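Local coordinates for protein metagenomic carboxyl esterase MGS0156 (Uncultured organism, PDB 5D8M) that probably hydrolyses carboxylic esters, as an esterase with an alpha/beta-hydrolase fold, at residues 159-164 with 186-191; 247-252 with 283-288. One frame throughout, in Å; residues are numbered along the deposited sequence.

Contact 1: 159-164 with 186-191; sequences KGAVDV and GAIDGS
Val162 reaches from the first turn of helix 159-170 into the loop 186-191. Its CB points toward that loop. CG1 is anti to the carbonyl carbon and beside the backbone N (chi1 -65°). This puts CG1 over the turn, with Val162 CG1 3.4 Å from Ala187 O and also against Ile188 CA. CG2 takes the crowded place between N and carbonyl carbon and lies back along its own helix, with Val162 CG2 3.2 Å from Lys159 O. One residue earlier in the helix, Ala161 CB meets the backbone at Gly186 CA (3.8 Å). The tip of Ile188 bends back to the same methyl, with Ile188 CD1 3.9 Å from Ala161 CB. A CB on Gly186 would fall 2.7 Å from Ala161 CB, a clash, so the fit depends on the missing side chain. No hydrogen bond joins the segments; methyls pack on one another and on buried backbone. Ala187 also pairs by backbone with Ser158, just before the helix. The chain passes here from strand 151-157 into helix 159-170, consistent with the nucleophile elbow of alpha/beta hydrolases. Helix 132-143 packs on Val162 and Asp163, while helix 227-236 packs on Val162 and Ile188.

Contact 2: 247-252 with 283-288; sequences SLAAFA and DAIIPG
Ser247 has the largest surface buried here, followed by Ala284 and Ala249. Ser247 sits near the end of strand 244-248, with its CB directed at the loop 283-288. Its OG is anti to the carbonyl carbon and beside the backbone N (chi1 -58°). From there it accepts a nearly straight hydrogen bond from the backbone: Ile286 N to Ser247 OG is 2.9 Å, with an angle of 170° at the hydrogen. The side chain of Ile286 lies alongside, its CG1 3.5 Å from Ser247 OG. A water oxygen lies 2.7 Å from Ser247 OG, and this water donates to Ile286 O, so the hydroxyl is linked to both polar backbone atoms of Ile286, one directly and one through water. An alanine here would lack OG, and would probably leave Ile286 N and the water less firmly held.

Two residues on, the contact turns apolar. Ala249 CB and Ala284 CB point at each other and meet at 3.9 Å. A second water bridges the backbones beside them, donating to Leu248 O and to Ala284 O (2.6 Å from the water oxygen).

Ser247 and Ala249 also pair by backbone with strand 290-293, into which the loop leads. The loop packs on one face of the sheet near the C-terminal end of strand 244-248, then enters strand 290-293 beside it. In this parallel sheet of alpha/beta-hydrolase type, that is the end where the active-site loops of the family lie.

How the contacts relate
After the N-terminal part and the strands 87-92 and 120-123, the chain runs through strand 151-157 into helix 159-170. It passes helix 172-177 and strand 178-184, and contact 1 closes when the loop 186-191 returns to the start of helix 159-170. Contact 2 opens later, at the end of strand 244-248. It closes at 283-288, after a mostly irregular excursion that includes helix 262-269. The two are in series and neither nest nor cross. Their later segments touch: Asp189 N lies 2.9 Å from Asp283 O, a probable hydrogen bond, and Ile188 CD1 packs on Ile286 CG1. Together they tie helix 159-170 and strand 244-248 to two touching loops, which follow strand 178-184 and precede strand 290-293.

Contact 1: 159-164 with 186-191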
loop_
_atom_site.group_PDB
_atom_site.type_symbol
_atom_site.label_atom_id
_atom_site.label_comp_id
_atom_site.label_asym_id
_atom_site.label_seq_id
_atom_site.Cartn_x
_atom_site.Cartn_y
_atom_site.Cartn_z
ATOM N N LYS A 159 3.585 -4.375 3.135
ATOM C CA LYS A 159 4.690 -5.217 2.662
ATOM C C LYS A 159 4.474 -5.733 1.222
ATOM O O LYS A 159 5.431 -6.101 0.517
ATOM C CB LYS A 159 4.900 -6.395 3.629
ATOM C CG LYS A 159 6.109 -7.283 3.269
ATOM C CD LYS A 159 6.430 -8.283 4.378
ATOM C CE LYS A 159 7.299 -9.426 3.846
ATOM N NZ LYS A 159 6.513 -10.275 2.853
ATOM N N GLY A 160 3.218 -5.775 0.787
ATOM C CA GLY A 160 2.914 -6.226 -0.569
ATOM C C GLY A 160 3.612 -5.407 -1.633
ATOM O O GLY A 160 3.989 -5.912 -2.704
ATOM N N ALA A 161 3.795 -4.123 -1.338
ATOM C CA ALA A 161 4.456 -3.237 -2.279
ATOM C C ALA A 161 5.888 -3.666 -2.530
ATOM O O ALA A 161 6.358 -3.619 -3.657
ATOM C CB ALA A 161 4.417 -1.781 -1.764
ATOM N N VAL A 162 6.591 -4.092 -1.490
ATOM C CA VAL A 162 7.988 -4.430 -1.701
ATOM C C VAL A 162 8.140 -5.888 -2.086
ATOM O O VAL A 162 9.110 -6.218 -2.749
ATOM C CB VAL A 162 8.845 -4.086 -0.477
ATOM C CG1 VAL A 162 8.826 -2.560 -0.290
ATOM C CG2 VAL A 162 8.331 -4.763 0.764
ATOM N N ASP A 163 7.164 -6.734 -1.741
ATOM C CA ASP A 163 7.061 -8.055 -2.361
ATOM C C ASP A 163 7.044 -7.879 -3.904
ATOM O O ASP A 163 7.767 -8.553 -4.625
ATOM C CB ASP A 163 5.791 -8.799 -1.908
ATOM C CG ASP A 163 5.836 -9.278 -0.447
ATOM O OD1 ASP A 163 6.904 -9.224 0.227
ATOM O OD2 ASP A 163 4.759 -9.736 0.023
ATOM N N VAL A 164 6.240 -6.939 -4.406
ATOM C CA VAL A 164 6.125 -6.729 -5.855
ATOM C C VAL A 164 7.395 -6.098 -6.444
ATOM O O VAL A 164 7.877 -6.547 -7.487
ATOM C CB VAL A 164 4.879 -5.861 -6.201
ATOM C CG1 VAL A 164 4.906 -5.394 -7.657
ATOM C CG2 VAL A 164 3.591 -6.666 -5.965
ATOM N N GLY A 186 2.445 1.565 1.234
ATOM C CA GLY A 186 3.477 0.574 1.034
ATOM C C GLY A 186 4.692 0.855 1.879
ATOM O O GLY A 186 5.091 2.006 2.054
ATOM N N ALA A 187 5.301 -0.200 2.394
ATOM C CA ALA A 187 6.452 -0.061 3.285
ATOM C C ALA A 187 7.730 0.070 2.477
ATOM O O ALA A 187 8.645 -0.741 2.618
ATOM C CB ALA A 187 6.539 -1.276 4.235
ATOM N N ILE A 188 7.799 1.094 1.635
ATOM C CA ILE A 188 8.900 1.198 0.669
ATOM C C ILE A 188 10.276 1.242 1.353
ATOM O O ILE A 188 11.205 0.528 0.958
ATOM C CB ILE A 188 8.722 2.439 -0.229
ATOM C CG1 ILE A 188 7.308 2.483 -0.836
ATOM C CG2 ILE A 188 9.829 2.500 -1.309
ATOM C CD1 ILE A 188 6.869 1.200 -1.566
ATOM N N ASP A 189 10.410 2.072 2.389
ATOM C CA ASP A 189 11.634 2.119 3.177
ATOM C C ASP A 189 11.559 1.271 4.448
ATOM O O ASP A 189 12.360 1.451 5.367
ATOM C CB ASP A 189 11.967 3.555 3.588
ATOM C CG ASP A 189 12.267 4.464 2.410
ATOM O OD1 ASP A 189 12.615 3.966 1.316
ATOM O OD2 ASP A 189 12.183 5.696 2.606
ATOM N N GLY A 190 10.609 0.353 4.512
ATOM C CA GLY A 190 10.447 -0.454 5.708
ATOM C C GLY A 190 9.789 0.372 6.809
ATOM O O GLY A 190 9.049 1.327 6.523
ATOM N N SER A 191 10.043 0.003 8.061
ATOM C CA SER A 191 9.523 0.746 9.218
ATOM C C SER A 191 10.482 0.568 10.374
ATOM O O SER A 191 11.002 -0.534 10.576
ATOM C CB SER A 191 8.112 0.244 9.607
ATOM O OG SER A 191 7.686 0.843 10.835
#

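Contact 2: 247-252 with 283-288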
loop_
_atom_site.group_PDB
_atom_site.type_symbol
_atom_site.label_atom_id
_atom_site.label_comp_id
_atom_site.label_asym_id
_atom_site.label_seq_id
_atom_site.Cartn_x
_atom_site.Cartn_y
_atom_site.Cartn_z
ATOM N N SER A 247 2.285 6.223 -5.821
ATOM C CA SER A 247 2.232 5.986 -4.379
ATOM C C SER A 247 1.181 6.858 -3.697
ATOM O O SER A 247 1.030 8.055 -4.027
ATOM C CB SER A 247 3.606 6.254 -3.737
ATOM O OG SER A 247 4.629 5.441 -4.317
ATOM N N LEU A 248 0.496 6.237 -2.740
ATOM C CA LEU A 248 -0.385 6.886 -1.778
ATOM C C LEU A 248 0.188 6.620 -0.400
ATOM O O LEU A 248 0.500 5.476 -0.081
ATOM C CB LEU A 248 -1.807 6.342 -1.877
ATOM C CG LEU A 248 -2.567 6.744 -3.138
ATOM C CD1 LEU A 248 -3.650 5.698 -3.420
ATOM C CD2 LEU A 248 -3.214 8.108 -2.951
ATOM N N ALA A 249 0.365 7.673 0.395
ATOM C CA ALA A 249 0.858 7.509 1.753
ATOM C C ALA A 249 -0.192 7.965 2.777
ATOM O O ALA A 249 -0.499 9.148 2.873
ATOM C CB ALA A 249 2.166 8.281 1.933
ATOM N N ALA A 250 -0.738 7.022 3.547
ATOM C CA ALA A 250 -1.820 7.345 4.473
ATOM C C ALA A 250 -1.325 7.877 5.816
ATOM O O ALA A 250 -0.222 7.536 6.278
ATOM C CB ALA A 250 -2.695 6.124 4.691
ATOM N N PHE A 251 -2.144 8.743 6.421
ATOM C CA PHE A 251 -2.061 9.018 7.840
ATOM C C PHE A 251 -3.369 9.631 8.291
ATOM O O PHE A 251 -4.087 10.231 7.496
ATOM C CB PHE A 251 -0.864 9.934 8.171
ATOM C CG PHE A 251 -0.953 11.333 7.597
ATOM C CD1 PHE A 251 -0.413 11.628 6.348
ATOM C CD2 PHE A 251 -1.527 12.355 8.328
ATOM C CE1 PHE A 251 -0.474 12.921 5.836
ATOM C CE2 PHE A 251 -1.585 13.650 7.830
ATOM C CZ PHE A 251 -1.061 13.937 6.579
ATOM N N ALA A 252 -3.676 9.458 9.569
ATOM C CA ALA A 252 -4.826 10.081 10.189
ATOM C C ALA A 252 -4.366 10.708 11.493
ATOM O O ALA A 252 -3.270 10.421 11.963
ATOM C CB ALA A 252 -5.927 9.062 10.439
ATOM N N ASP A 283 8.406 7.335 4.165
ATOM C CA ASP A 283 8.942 5.999 3.942
ATOM C C ASP A 283 8.034 5.181 3.026
ATOM O O ASP A 283 8.252 3.980 2.852
ATOM C CB ASP A 283 9.087 5.241 5.264
ATOM C CG ASP A 283 10.106 5.872 6.215
ATOM O OD1 ASP A 283 10.590 6.995 5.923
ATOM O OD2 ASP A 283 10.405 5.239 7.265
ATOM N N ALA A 284 7.023 5.828 2.458
ATOM C CA ALA A 284 5.955 5.112 1.772
ATOM C C ALA A 284 5.777 5.588 0.343
ATOM O O ALA A 284 4.695 5.422 -0.261
ATOM C CB ALA A 284 4.623 5.263 2.549
ATOM N N ILE A 285 6.833 6.189 -0.199
ATOM C CA ILE A 285 6.758 6.719 -1.538
ATOM C C ILE A 285 7.857 6.123 -2.404
ATOM O O ILE A 285 9.049 6.226 -2.080
ATOM C CB ILE A 285 6.843 8.257 -1.513
ATOM C CG1 ILE A 285 5.639 8.802 -0.713
ATOM C CG2 ILE A 285 6.843 8.818 -2.954
ATOM C CD1 ILE A 285 5.758 10.265 -0.319
ATOM N N ILE A 286 7.451 5.491 -3.500
ATOM C CA ILE A 286 8.402 4.910 -4.444
ATOM C C ILE A 286 9.163 6.016 -5.195
ATOM O O ILE A 286 8.559 6.815 -5.911
ATOM C CB ILE A 286 7.683 3.989 -5.461
ATOM C CG1 ILE A 286 6.904 2.873 -4.724
ATOM C CG2 ILE A 286 8.686 3.473 -6.521
ATOM C CD1 ILE A 286 5.970 1.991 -5.664
ATOM N N PRO A 287 10.499 6.061 -5.034
ATOM C CA PRO A 287 11.257 7.132 -5.690
ATOM C C PRO A 287 11.189 7.002 -7.218
ATOM O O PRO A 287 11.110 5.881 -7.729
ATOM C CB PRO A 287 12.689 6.948 -5.154
ATOM C CG PRO A 287 12.762 5.523 -4.708
ATOM C CD PRO A 287 11.357 5.179 -4.220
ATOM N N GLY A 288 11.171 8.132 -7.917
ATOM C CA GLY A 288 11.066 8.150 -9.372
ATOM C C GLY A 288 9.641 7.931 -9.873
ATOM O O GLY A 288 9.401 7.924 -11.077
HETATM O O HOH W 1 5.694 6.712 -6.496
HETATM O O HOH W 2 2.690 3.794 -0.536
#